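Local atomic coordinates of ATP-dependent RNA helicase HrpB (Escherichia coli, PDB entry 6EUD), a protein that hydrolyses ATP to ADP and phosphate as a DEAH/RHA-type RNA helicase that binds single-stranded RNA. Residues A294-A299 / T321-R326. Residues are numbered along the deposited sequence; the frame is centred on the assembly and turned at random.
Sequences AQERVA and TQRAGR
R323 reaches from helix 317-325 to the backbone of A294 and Q295, where strand 287-302 resumes in the second RecA-like domain, and its guanidinium carries the whole contact. CG lies anti to the carbonyl carbon (chi1 -74°) and the chain runs extended from CG to NE, which carries the guanidinium most of the way across the 9.1 Å between the CA atoms of A294 and R323. The denser end is buried: NH1 of R323 comes edge-on to N of A294 at 4.1 Å, and both atoms turn to the same carboxylate oxygen, OD1 of D292, the arginine by a salt bridge and the amide by a hydrogen bond. E279 takes NE in a second salt bridge, while F221 and N276 pack against the side chain. One water links the two segments, giving a hydrogen bond to O of Q295 (2.6 Å) and accepting one from NH1 of R323 (2.9 Å). The side of E296, which is partly exposed, is looser: its chain crosses the arginine obliquely, with CG of E296 3.8 Å from NH2 of R323. OE2 of E296 stays 4.2 Å from NH2 of R323, far off the plane of the guanidinium, where no N-H points at it. E296 probably contributes no more than a general attraction between opposite charges; D292 and the water are what helix and strand share, with no direct hydrogen bond.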
loop_
_atom_site.group_PDB
_atom_site.type_symbol
_atom_site.label_atom_id
_atom_site.label_comp_id
_atom_site.label_asym_id
_atom_site.label_seq_id
_atom_site.Cartn_x
_atom_site.Cartn_y
_atom_site.Cartn_z
ATOM N N ALA A 294 18.241 0.848 16.490
ATOM C CA ALA A 294 17.237 1.740 15.881
ATOM C C ALA A 294 16.792 1.324 14.484
ATOM O O ALA A 294 16.327 2.167 13.716
ATOM C CB ALA A 294 17.745 3.179 15.850
ATOM N N GLN A 295 16.906 0.035 14.166
ATOM C CA GLN A 295 16.500 -0.481 12.859
ATOM C C GLN A 295 15.570 -1.674 12.961
ATOM O O GLN A 295 15.899 -2.667 13.592
ATOM C CB GLN A 295 17.729 -0.830 12.032
ATOM C CG GLN A 295 18.382 0.430 11.531
ATOM C CD GLN A 295 19.613 0.191 10.725
ATOM O OE1 GLN A 295 20.015 -0.956 10.509
ATOM N NE2 GLN A 295 20.235 1.279 10.269
ATOM N N GLU A 296 14.395 -1.534 12.350
ATOM C CA GLU A 296 13.348 -2.549 12.333
ATOM C C GLU A 296 13.370 -3.321 11.020
ATOM O O GLU A 296 13.846 -2.822 9.994
ATOM C CB GLU A 296 11.966 -1.904 12.498
ATOM C CG GLU A 296 11.321 -2.031 13.869
ATOM C CD GLU A 296 10.098 -1.132 14.012
ATOM O OE1 GLU A 296 9.741 -0.459 13.018
ATOM O OE2 GLU A 296 9.507 -1.080 15.119
ATOM N N ARG A 297 12.805 -4.524 11.041
ATOM C CA ARG A 297 12.532 -5.240 9.806
ATOM C C ARG A 297 11.017 -5.372 9.607
ATOM O O ARG A 297 10.349 -6.056 10.386
ATOM C CB ARG A 297 13.208 -6.608 9.831
ATOM C CG ARG A 297 12.948 -7.466 8.620
ATOM C CD ARG A 297 14.100 -8.450 8.416
ATOM N NE ARG A 297 15.353 -7.747 8.117
ATOM C CZ ARG A 297 16.518 -8.011 8.702
ATOM N NH1 ARG A 297 16.599 -8.966 9.620
ATOM N NH2 ARG A 297 17.605 -7.318 8.368
ATOM N N VAL A 298 10.477 -4.720 8.576
ATOM C CA VAL A 298 9.032 -4.773 8.325
ATOM C C VAL A 298 8.658 -5.260 6.923
ATOM O O VAL A 298 9.410 -5.085 5.958
ATOM C CB VAL A 298 8.349 -3.381 8.543
ATOM C CG1 VAL A 298 8.364 -3.002 10.010
ATOM C CG2 VAL A 298 9.018 -2.300 7.703
ATOM N N ALA A 299 7.477 -5.869 6.840
ATOM C CA ALA A 299 6.865 -6.296 5.583
ATOM C C ALA A 299 6.365 -5.098 4.802
ATOM O O ALA A 299 5.662 -4.255 5.341
ATOM C CB ALA A 299 5.726 -7.256 5.852
ATOM N N THR A 321 11.785 5.295 22.202
ATOM C CA THR A 321 11.481 5.657 23.582
ATOM C C THR A 321 10.965 4.445 24.360
ATOM O O THR A 321 11.342 4.228 25.511
ATOM C CB THR A 321 10.465 6.811 23.635
ATOM O OG1 THR A 321 11.096 7.994 23.125
ATOM C CG2 THR A 321 10.022 7.077 25.043
ATOM N N GLN A 322 10.124 3.637 23.726
ATOM C CA GLN A 322 9.657 2.418 24.375
ATOM C C GLN A 322 10.852 1.481 24.655
ATOM O O GLN A 322 10.941 0.887 25.729
ATOM C CB GLN A 322 8.597 1.731 23.529
ATOM C CG GLN A 322 8.055 0.447 24.099
ATOM C CD GLN A 322 7.148 0.646 25.304
ATOM O OE1 GLN A 322 6.543 1.709 25.474
ATOM N NE2 GLN A 322 7.039 -0.387 26.144
ATOM N N ARG A 323 11.790 1.401 23.711
ATOM C CA ARG A 323 12.987 0.582 23.875
ATOM C C ARG A 323 13.878 1.090 24.998
ATOM O O ARG A 323 14.423 0.307 25.760
ATOM C CB ARG A 323 13.795 0.540 22.584
ATOM C CG ARG A 323 13.187 -0.318 21.539
ATOM C CD ARG A 323 13.931 -0.244 20.211
ATOM N NE ARG A 323 13.214 -1.061 19.235
ATOM C CZ ARG A 323 13.714 -1.481 18.082
ATOM N NH1 ARG A 323 14.953 -1.168 17.734
ATOM N NH2 ARG A 323 12.971 -2.228 17.280
ATOM N N ALA A 324 14.040 2.405 25.084
ATOM C CA ALA A 324 14.818 3.015 26.150
ATOM C C ALA A 324 14.212 2.693 27.524
ATOM O O ALA A 324 14.932 2.422 28.482
ATOM C CB ALA A 324 14.902 4.518 25.941
ATOM N N GLY A 325 12.886 2.693 27.607
ATOM C CA GLY A 325 12.200 2.457 28.867
ATOM C C GLY A 325 12.367 1.043 29.374
ATOM O O GLY A 325 12.078 0.763 30.538
ATOM N N ARG A 326 12.823 0.143 28.506
ATOM C CA ARG A 326 13.155 -1.215 28.931
ATOM C C ARG A 326 14.423 -1.237 29.815
ATOM O O ARG A 326 14.710 -2.242 30.480
ATOM C CB ARG A 326 13.307 -2.154 27.714
ATOM C CG ARG A 326 11.972 -2.492 27.029
ATOM C CD ARG A 326 10.834 -2.284 27.994
ATOM N NE ARG A 326 9.713 -3.192 27.821
ATOM C CZ ARG A 326 8.593 -3.086 28.527
ATOM N NH1 ARG A 326 8.484 -2.112 29.422
ATOM N NH2 ARG A 326 7.590 -3.940 28.343
HETATM O O HOH W 1 16.110 -3.312 16.081
#